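Local coordinates for periplasmic binding protein (Roseiflexus sp. RS-1, PDB 5GJ3), which binds heme in the periplasm, here as two heme molecules, and probably delivers it to a membrane transporter for uptake into the cell, at residues A[57-62]-A[76-81]; A[148-151]-A[155-158]; A[202-207]-A[216-221]. One frame throughout, in Å; residues are numbered along the deposited sequence. Where two conformers were deposited one is given.

Interaction 1 (A[57-62]-A[76-81])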
loop_
_atom_site.group_PDB
_atom_site.type_symbol
_atom_site.label_atom_id
_atom_site.label_comp_id
_atom_site.label_asym_id
_atom_site.label_seq_id
_atom_site.Cartn_x
_atom_site.Cartn_y
_atom_site.Cartn_z
ATOM N N GLU A 57 17.854 6.543 -17.750
ATOM C CA GLU A 57 18.140 7.929 -18.188
ATOM C C GLU A 57 17.341 8.986 -17.403
ATOM O O GLU A 57 17.879 10.027 -17.044
ATOM C CB GLU A 57 17.939 8.104 -19.710
ATOM C CG GLU A 57 18.003 9.554 -20.232
ATOM C CD GLU A 57 19.380 10.235 -20.084
ATOM O OE1 GLU A 57 20.385 9.563 -19.721
ATOM O OE2 GLU A 57 19.470 11.471 -20.325
ATOM N N GLY A 58 16.071 8.706 -17.116
ATOM C CA GLY A 58 15.270 9.592 -16.301
ATOM C C GLY A 58 15.841 9.779 -14.892
ATOM O O GLY A 58 15.790 10.867 -14.339
ATOM N N ILE A 59 16.364 8.715 -14.293
ATOM C CA ILE A 59 17.004 8.842 -12.986
ATOM C C ILE A 59 18.366 9.593 -13.153
ATOM O O ILE A 59 18.665 10.531 -12.402
ATOM C CB ILE A 59 17.287 7.431 -12.356
ATOM C CG1 ILE A 59 15.989 6.706 -11.987
ATOM C CG2 ILE A 59 18.174 7.537 -11.108
ATOM C CD1 ILE A 59 16.140 5.177 -11.979
ATOM N N LEU A 60 19.212 9.135 -14.078
ATOM C CA LEU A 60 20.613 9.673 -14.115
ATOM C C LEU A 60 20.732 11.129 -14.555
ATOM O O LEU A 60 21.630 11.856 -14.109
ATOM C CB LEU A 60 21.559 8.759 -14.896
ATOM C CG LEU A 60 21.670 7.349 -14.295
ATOM C CD1 LEU A 60 22.289 6.438 -15.335
ATOM C CD2 LEU A 60 22.471 7.306 -12.978
ATOM N N SER A 61 19.785 11.569 -15.382
ATOM C CA SER A 61 19.791 12.932 -15.842
ATOM C C SER A 61 19.401 13.933 -14.725
ATOM O O SER A 61 19.539 15.141 -14.912
ATOM C CB SER A 61 18.929 13.085 -17.081
ATOM O OG SER A 61 17.571 13.122 -16.738
ATOM N N LEU A 62 18.946 13.442 -13.568
ATOM C CA LEU A 62 18.685 14.332 -12.436
ATOM C C LEU A 62 19.932 14.551 -11.565
ATOM O O LEU A 62 19.841 15.218 -10.539
ATOM C CB LEU A 62 17.536 13.813 -11.561
ATOM C CG LEU A 62 16.203 13.618 -12.289
ATOM C CD1 LEU A 62 15.226 12.865 -11.392
ATOM C CD2 LEU A 62 15.642 14.962 -12.761
ATOM N N PRO A 76 15.733 -5.140 -13.093
ATOM C CA PRO A 76 17.158 -5.232 -12.676
ATOM C C PRO A 76 18.181 -4.493 -13.576
ATOM O O PRO A 76 19.202 -3.966 -13.067
ATOM C CB PRO A 76 17.438 -6.758 -12.750
ATOM C CG PRO A 76 16.127 -7.389 -12.401
ATOM C CD PRO A 76 15.082 -6.473 -13.079
ATOM N N GLU A 77 17.937 -4.458 -14.888
ATOM C CA GLU A 77 18.835 -3.771 -15.838
ATOM C C GLU A 77 18.906 -2.234 -15.584
ATOM O O GLU A 77 19.962 -1.573 -15.800
ATOM C CB GLU A 77 18.421 -4.097 -17.315
ATOM C CG GLU A 77 18.540 -5.607 -17.663
ATOM C CD GLU A 77 17.342 -6.444 -17.216
ATOM O OE1 GLU A 77 16.337 -5.859 -16.741
ATOM O OE2 GLU A 77 17.355 -7.708 -17.324
ATOM N N THR A 78 17.823 -1.657 -15.077
ATOM C CA THR A 78 17.930 -0.244 -14.686
ATOM C C THR A 78 18.821 -0.052 -13.434
ATOM O O THR A 78 19.666 0.867 -13.416
ATOM C CB THR A 78 16.552 0.391 -14.507
ATOM O OG1 THR A 78 15.947 0.462 -15.805
ATOM C CG2 THR A 78 16.634 1.818 -13.840
ATOM N N LEU A 79 18.614 -0.868 -12.399
ATOM C CA LEU A 79 19.496 -0.802 -11.213
ATOM C C LEU A 79 20.969 -0.955 -11.626
ATOM O O LEU A 79 21.844 -0.216 -11.140
ATOM C CB LEU A 79 19.111 -1.860 -10.148
ATOM C CG LEU A 79 17.680 -1.796 -9.580
ATOM C CD1 LEU A 79 17.403 -2.841 -8.482
ATOM C CD2 LEU A 79 17.324 -0.400 -9.137
ATOM N N ALA A 80 21.239 -1.899 -12.528
ATOM C CA ALA A 80 22.607 -2.148 -13.014
ATOM C C ALA A 80 23.219 -0.922 -13.695
ATOM O O ALA A 80 24.391 -0.632 -13.497
ATOM C CB ALA A 80 22.683 -3.384 -13.918
ATOM N N GLN A 81 22.435 -0.166 -14.464
ATOM C CA GLN A 81 22.978 1.055 -15.051
ATOM C C GLN A 81 23.289 2.104 -13.998
ATOM O O GLN A 81 24.234 2.870 -14.166
ATOM C CB GLN A 81 21.964 1.678 -16.001
ATOM C CG GLN A 81 21.681 0.780 -17.176
ATOM C CD GLN A 81 21.660 1.582 -18.434
ATOM O OE1 GLN A 81 22.711 1.886 -18.986
ATOM N NE2 GLN A 81 20.476 1.940 -18.892
#
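Ile-59 points at the second helix and meets Thr-78 methyl to methyl, Ile-59 CD1 lying 3.9 Å from Thr-78 CG2, with the two side chains slanting across each other. The threonine is turned so that its hydroxyl oxygen sits beside its own backbone N (chi1 -68°), which places CG2 toward the isoleucine while OG1 makes a hydrogen bond to the carbonyl of Leu-54. One small side chain thus presents an apolar branch to the helix packing and spends its polar branch on the chain just ahead of helix 56-60. A large apolar side chain suits the buried place of Ile-59, which also rests on Val-9 of strand 8-10, on Leu-11 and on Ile-82.

One residue on, Leu-60 also points at the second helix. Its CD1 comes within 4.2 Å of the backbone O of Gln-81, and the same methyl stands 4.8 Å from Gln-81 CB. The aliphatic base of the glutamine therefore flanks the leucine, as suits a residue at the exposed edge whose amide can remain near water. Leu-60 also packs on Ile-82, Ala-85 and Val-87, so it helps seat helix 76-84 and the loop after it. Between 57-62 and 76-81 themselves the attraction is mainly van der Waals, one methyl pair and one methyl against a backbone oxygen, which fixes spacing more than direction.

Interaction 2 (A[148-151]-A[155-158]). With HEM (protoporphyrin IX containing Fe), chain C.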
loop_
_atom_site.group_PDB
_atom_site.type_symbol
_atom_site.label_atom_id
_atom_site.label_comp_id
_atom_site.label_asym_id
_atom_site.label_seq_id
_atom_site.Cartn_x
_atom_site.Cartn_y
_atom_site.Cartn_z
ATOM N N LEU A 148 -11.004 -6.582 -3.842
ATOM C CA LEU A 148 -11.071 -6.694 -5.311
ATOM C C LEU A 148 -10.142 -5.653 -5.889
ATOM O O LEU A 148 -10.213 -4.459 -5.540
ATOM C CB LEU A 148 -12.472 -6.396 -5.870
ATOM C CG LEU A 148 -13.550 -7.371 -5.359
ATOM C CD1 LEU A 148 -14.937 -6.980 -5.807
ATOM C CD2 LEU A 148 -13.230 -8.791 -5.817
ATOM N N TYR A 149 -9.229 -6.127 -6.695
ATOM C CA TYR A 149 -8.457 -5.271 -7.552
ATOM C C TYR A 149 -9.271 -5.112 -8.866
ATOM O O TYR A 149 -9.620 -6.110 -9.497
ATOM C CB TYR A 149 -7.109 -5.927 -7.809
ATOM C CG TYR A 149 -6.309 -5.153 -8.828
ATOM C CD1 TYR A 149 -5.587 -4.010 -8.452
ATOM C CD2 TYR A 149 -6.303 -5.538 -10.200
ATOM C CE1 TYR A 149 -4.857 -3.262 -9.402
ATOM C CE2 TYR A 149 -5.586 -4.795 -11.157
ATOM C CZ TYR A 149 -4.840 -3.670 -10.759
ATOM O OH TYR A 149 -4.100 -2.923 -11.687
ATOM N N LEU A 150 -9.573 -3.874 -9.253
ATOM C CA LEU A 150 -10.445 -3.577 -10.393
ATOM C C LEU A 150 -9.780 -2.608 -11.358
ATOM O O LEU A 150 -9.122 -1.660 -10.951
ATOM C CB LEU A 150 -11.749 -2.902 -9.929
ATOM C CG LEU A 150 -12.558 -3.631 -8.842
ATOM C CD1 LEU A 150 -13.628 -2.683 -8.293
ATOM C CD2 LEU A 150 -13.165 -4.900 -9.425
ATOM N N ARG A 151 -9.967 -2.842 -12.641
ATOM C CA ARG A 151 -9.432 -1.928 -13.628
ATOM C C ARG A 151 -10.411 -1.955 -14.774
ATOM O O ARG A 151 -10.223 -2.697 -15.724
ATOM C CB ARG A 151 -8.024 -2.324 -14.066
ATOM C CG ARG A 151 -7.242 -1.107 -14.556
ATOM C CD ARG A 151 -5.755 -1.401 -14.709
ATOM N NE ARG A 151 -5.485 -2.230 -15.867
ATOM C CZ ARG A 151 -5.088 -3.500 -15.830
ATOM N NH1 ARG A 151 -4.870 -4.148 -16.975
ATOM N NH2 ARG A 151 -4.886 -4.128 -14.669
ATOM N N VAL A 155 -11.168 -6.096 -15.846
ATOM C CA VAL A 155 -10.160 -6.695 -14.945
ATOM C C VAL A 155 -10.746 -6.766 -13.539
ATOM O O VAL A 155 -11.165 -5.736 -13.005
ATOM C CB VAL A 155 -8.840 -5.877 -14.975
ATOM C CG1 VAL A 155 -7.917 -6.240 -13.796
ATOM C CG2 VAL A 155 -8.139 -6.079 -16.321
ATOM N N GLN A 156 -10.834 -7.985 -12.988
ATOM C CA GLN A 156 -11.400 -8.219 -11.653
ATOM C C GLN A 156 -10.645 -9.348 -10.988
ATOM O O GLN A 156 -10.756 -10.518 -11.386
ATOM C CB GLN A 156 -12.903 -8.525 -11.745
ATOM C CG GLN A 156 -13.691 -7.309 -12.212
ATOM C CD GLN A 156 -14.881 -7.635 -13.061
ATOM O OE1 GLN A 156 -15.218 -6.878 -13.969
ATOM N NE2 GLN A 156 -15.567 -8.716 -12.741
ATOM N N GLN A 157 -9.847 -8.976 -9.993
ATOM C CA GLN A 157 -8.944 -9.892 -9.322
ATOM C C GLN A 157 -9.159 -9.803 -7.808
ATOM O O GLN A 157 -9.528 -8.757 -7.279
ATOM C CB GLN A 157 -7.478 -9.573 -9.647
ATOM C CG GLN A 157 -7.135 -9.595 -11.138
ATOM C CD GLN A 157 -6.768 -10.979 -11.647
ATOM O OE1 GLN A 157 -7.353 -11.468 -12.614
ATOM N NE2 GLN A 157 -5.811 -11.618 -10.994
ATOM N N VAL A 158 -8.929 -10.919 -7.138
ATOM C CA VAL A 158 -9.175 -11.052 -5.719
ATOM C C VAL A 158 -7.799 -11.312 -5.126
ATOM O O VAL A 158 -6.996 -12.021 -5.746
ATOM C CB VAL A 158 -10.105 -12.277 -5.469
ATOM C CG1 VAL A 158 -10.057 -12.714 -4.021
ATOM C CG2 VAL A 158 -11.529 -11.972 -5.885
HETATM C CHA HEM C . -2.751 0.062 -13.965
HETATM C CHB HEM C . -2.529 -0.073 -9.106
HETATM C CHC HEM C . -1.342 -4.835 -9.183
HETATM C CHD HEM C . -1.321 -4.598 -14.047
HETATM C C1A HEM C . -2.751 0.406 -12.637
HETATM C C2A HEM C . -2.903 1.739 -12.173
HETATM C C3A HEM C . -2.832 1.694 -10.808
HETATM C C4A HEM C . -2.634 0.342 -10.435
HETATM C CMA HEM C . -2.971 2.866 -9.837
HETATM C CAA HEM C . -3.091 2.985 -13.044
HETATM C CBA HEM C . -4.531 3.527 -13.026
HETATM C CGA HEM C . -5.515 2.691 -13.817
HETATM O O1A HEM C . -5.282 1.511 -14.149
HETATM O O2A HEM C . -6.621 3.162 -14.143
HETATM C C1B HEM C . -2.172 -1.385 -8.717
HETATM C C2B HEM C . -2.004 -1.770 -7.349
HETATM C C3B HEM C . -1.652 -3.083 -7.340
HETATM C C4B HEM C . -1.622 -3.523 -8.774
HETATM C CMB HEM C . -2.176 -0.861 -6.155
HETATM C CAB HEM C . -1.370 -3.945 -6.180
HETATM C CBB HEM C . -2.382 -4.519 -5.575
HETATM C C1C HEM C . -1.193 -5.194 -10.533
HETATM C C2C HEM C . -0.663 -6.414 -10.990
HETATM C C3C HEM C . -0.664 -6.358 -12.395
HETATM C C4C HEM C . -1.192 -5.079 -12.754
HETATM C CMC HEM C . -0.232 -7.545 -10.075
HETATM C CAC HEM C . -0.237 -7.370 -13.414
HETATM C CBC HEM C . -0.109 -8.670 -13.181
HETATM C C1D HEM C . -1.681 -3.282 -14.359
HETATM C C2D HEM C . -1.751 -2.827 -15.774
HETATM C C3D HEM C . -2.164 -1.527 -15.760
HETATM C C4D HEM C . -2.335 -1.212 -14.331
HETATM C CMD HEM C . -1.405 -3.686 -16.969
HETATM C CAD HEM C . -2.390 -0.582 -16.935
HETATM C CBD HEM C . -1.159 0.251 -17.381
HETATM C CGD HEM C . -1.561 1.276 -18.440
HETATM O O1D HEM C . -0.789 2.181 -18.878
HETATM O O2D HEM C . -2.711 1.257 -18.937
HETATM N NA HEM C . -2.595 -0.471 -11.556
HETATM N NB HEM C . -2.006 -2.454 -9.499
HETATM N NC HEM C . -1.510 -4.390 -11.618
HETATM N ND HEM C . -2.135 -2.318 -13.538
HETATM FE FE HEM C . -2.112 -2.398 -11.614
#
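Arg-151 and Val-155 face each other next to the turn of a beta hairpin, their CB atoms 3.8 Å apart, and from there the arginine runs outward to the heme. Its CG and CD pass alongside a propionate, CD lying 3.0 Å from HEM O1A. A bend at chi3 (73°) then lays the guanidinium flat on the porphyrin: NE is over C3D, CZ is 3.4 Å from HEM C2D, and NH1 reaches the methyl CMD. Val-155 CG2 backs the opposite face, 3.7 Å above its plane and offset toward its rim, so the valine probably helps keep the flat group against the porphyrin. At the tip, NH2 lies over C1D and gives a weak hydrogen bond to Tyr-149 OH (3.3 Å), coming in at the edge of the phenol ring. That same OH binds the heme iron at 2.1 Å, and the nearby positive charge probably favours its phenolate form. Replacing Arg-151 by an alanine would probably leave the tyrosine oxygen without this polarising donor and uncover part of the porphyrin face.

Behind the ligand, Tyr-149 is anchored by its backbone: its N bonds Gln-157 O at 2.7 Å, and Gln-157 N returns a bond to Tyr-149 O. Val-155 CG1 rests 3.8 Å from Tyr-149 CE2. An antiparallel hairpin carrying a tyrosine ligand with an arginine partner is consistent with the heme site of periplasmic heme-binding proteins.

Interaction 3 (A[202-207]-A[216-221])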
loop_
_atom_site.group_PDB
_atom_site.type_symbol
_atom_site.label_atom_id
_atom_site.label_comp_id
_atom_site.label_asym_id
_atom_site.label_seq_id
_atom_site.Cartn_x
_atom_site.Cartn_y
_atom_site.Cartn_z
ATOM N N LEU A 202 -16.972 -5.516 1.050
ATOM C CA LEU A 202 -16.145 -5.418 -0.144
ATOM C C LEU A 202 -15.085 -4.311 0.028
ATOM O O LEU A 202 -15.409 -3.131 0.244
ATOM C CB LEU A 202 -17.021 -5.138 -1.377
ATOM C CG LEU A 202 -17.881 -6.360 -1.752
ATOM C CD1 LEU A 202 -19.044 -5.939 -2.619
ATOM C CD2 LEU A 202 -17.047 -7.418 -2.468
ATOM N N LEU A 203 -13.827 -4.707 -0.042
ATOM C CA LEU A 203 -12.726 -3.750 0.086
ATOM C C LEU A 203 -12.110 -3.504 -1.301
ATOM O O LEU A 203 -11.699 -4.432 -1.976
ATOM C CB LEU A 203 -11.685 -4.277 1.093
ATOM C CG LEU A 203 -10.441 -3.437 1.422
ATOM C CD1 LEU A 203 -10.810 -2.107 2.032
ATOM C CD2 LEU A 203 -9.490 -4.181 2.355
ATOM N N VAL A 204 -12.098 -2.246 -1.734
ATOM C CA VAL A 204 -11.591 -1.884 -3.063
ATOM C C VAL A 204 -10.654 -0.650 -3.019
ATOM O O VAL A 204 -10.571 0.051 -2.012
ATOM C CB VAL A 204 -12.754 -1.523 -4.009
ATOM C CG1 VAL A 204 -13.664 -2.752 -4.194
ATOM C CG2 VAL A 204 -13.524 -0.298 -3.485
ATOM N N LEU A 205 -9.990 -0.379 -4.121
ATOM C CA LEU A 205 -9.222 0.890 -4.218
ATOM C C LEU A 205 -10.100 2.031 -4.769
ATOM O O LEU A 205 -11.034 1.777 -5.582
ATOM C CB LEU A 205 -7.996 0.682 -5.060
ATOM C CG LEU A 205 -7.127 -0.458 -4.535
ATOM C CD1 LEU A 205 -5.962 -0.711 -5.474
ATOM C CD2 LEU A 205 -6.622 -0.243 -3.105
ATOM N N ASP A 206 -9.844 3.260 -4.273
ATOM C CA ASP A 206 -10.444 4.504 -4.800
ATOM C C ASP A 206 -10.528 4.486 -6.335
ATOM O O ASP A 206 -11.640 4.595 -6.933
ATOM C CB ASP A 206 -9.624 5.753 -4.366
ATOM C CG ASP A 206 -10.012 6.298 -2.978
ATOM O OD1 ASP A 206 -10.882 5.694 -2.296
ATOM O OD2 ASP A 206 -9.428 7.348 -2.561
ATOM N N LYS A 207 -9.371 4.342 -6.983
ATOM C CA LYS A 207 -9.327 4.381 -8.470
ATOM C C LYS A 207 -10.101 3.235 -9.086
ATOM O O LYS A 207 -10.809 3.417 -10.085
ATOM C CB LYS A 207 -7.900 4.359 -9.031
ATOM C CG LYS A 207 -7.056 5.571 -8.672
ATOM C CD LYS A 207 -6.357 6.148 -9.909
ATOM C CE LYS A 207 -5.128 6.981 -9.561
ATOM N NZ LYS A 207 -5.313 7.814 -8.336
ATOM N N ASP A 216 -22.666 2.013 -7.691
ATOM C CA ASP A 216 -23.678 1.593 -8.666
ATOM C C ASP A 216 -23.101 0.683 -9.754
ATOM O O ASP A 216 -23.640 -0.405 -9.987
ATOM C CB ASP A 216 -24.435 2.790 -9.248
ATOM C CG ASP A 216 -25.385 3.433 -8.228
ATOM O OD1 ASP A 216 -25.700 2.812 -7.184
ATOM O OD2 ASP A 216 -25.840 4.566 -8.483
ATOM N N GLY A 217 -21.977 1.053 -10.360
ATOM C CA GLY A 217 -21.345 0.135 -11.322
ATOM C C GLY A 217 -20.812 -1.157 -10.693
ATOM O O GLY A 217 -20.999 -2.252 -11.226
ATOM N N LEU A 218 -20.135 -1.050 -9.549
ATOM C CA LEU A 218 -19.542 -2.248 -8.914
ATOM C C LEU A 218 -20.609 -3.340 -8.696
ATOM O O LEU A 218 -20.403 -4.515 -8.974
ATOM C CB LEU A 218 -18.887 -1.863 -7.554
ATOM C CG LEU A 218 -18.351 -2.999 -6.653
ATOM C CD1 LEU A 218 -17.131 -3.586 -7.329
ATOM C CD2 LEU A 218 -17.970 -2.521 -5.254
ATOM N N LEU A 219 -21.760 -2.929 -8.199
ATOM C CA LEU A 219 -22.820 -3.876 -7.875
ATOM C C LEU A 219 -23.568 -4.407 -9.097
ATOM O O LEU A 219 -24.450 -5.270 -8.948
ATOM C CB LEU A 219 -23.797 -3.273 -6.853
ATOM C CG LEU A 219 -23.030 -2.979 -5.558
ATOM C CD1 LEU A 219 -23.962 -2.476 -4.473
ATOM C CD2 LEU A 219 -22.256 -4.226 -5.119
ATOM N N LYS A 220 -23.214 -3.915 -10.292
ATOM C CA LYS A 220 -23.697 -4.486 -11.548
ATOM C C LYS A 220 -22.816 -5.655 -11.986
ATOM O O LYS A 220 -23.163 -6.391 -12.901
ATOM C CB LYS A 220 -23.772 -3.415 -12.648
ATOM C CG LYS A 220 -24.942 -2.446 -12.508
ATOM C CD LYS A 220 -24.927 -1.385 -13.604
ATOM C CE LYS A 220 -24.755 -2.006 -14.983
ATOM N NZ LYS A 220 -24.952 -1.017 -16.084
ATOM N N ILE A 221 -21.664 -5.824 -11.341
ATOM C CA ILE A 221 -20.790 -6.977 -11.611
ATOM C C ILE A 221 -21.500 -8.245 -11.093
ATOM O O ILE A 221 -22.007 -8.275 -9.951
ATOM C CB ILE A 221 -19.390 -6.818 -10.974
ATOM C CG1 ILE A 221 -18.635 -5.631 -11.609
ATOM C CG2 ILE A 221 -18.593 -8.105 -11.109
ATOM C CD1 ILE A 221 -17.335 -5.265 -10.891
#
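Lys-220 N bonds Gly-217 O at 2.9 Å, closing the end of helix 214-218 where Leu-218 points at strand 201-205 and the end of Leu-219 comes near it. A second bond, from Ile-221 N to Leu-218 O, completes a type I beta turn; both are internal to 216-221, and the contact with the strand is between hydrocarbon groups. Leu-218 carries most of it. Its CG is anti to the backbone N (chi1 173°), which sends CD2 between two strand residues, 4.4 Å from both Leu-202 CD1 and Val-204 CG1.

Leu-202 and Val-204, two apart on a strand, project from the same face of the mixed sheet. Helices 206-211, 214-218 and 228-232 follow before the chain returns as the parallel neighbour 235-238, a beta-alpha-beta crossover in which Leu-218 packs back onto the sheet. Leucine suits the site because one methyl, CD2, meets both strand residues while the other branch, CD1, turns to Leu-150; valine fits the extended strand backbone.

Leu-219 turns its CD2 to Leu-202 CD1, also at 4.4 Å, and touches Arg-233. Leu-218 also touches Val-212 and Leu-224. On the sheet's other face Leu-203 packs against Val-165 and Ile-169 of helix 164-171.

From the N terminus the contacts come in series, none nested in or crossing another. Interaction 1 closes a loop of 13 residues that contains strand 66-70, tying two helices beside the parallel sheet of the N-terminal lobe. Interaction 2, in the other lobe, closes the three-residue turn of a hairpin; its nearest atoms lie about 20 Å from those of interaction 1. Interaction 3 closes a short, mainly helical segment. The last two touch: Leu-148 N lies 2.9 Å from Leu-203 O, a probable hydrogen bond between neighbouring parallel strands, and Leu-150 packs on Leu-218. The sheet bearing the heme-ligating tyrosine is thus packed on one side by the end of helix 214-218 of the crossover.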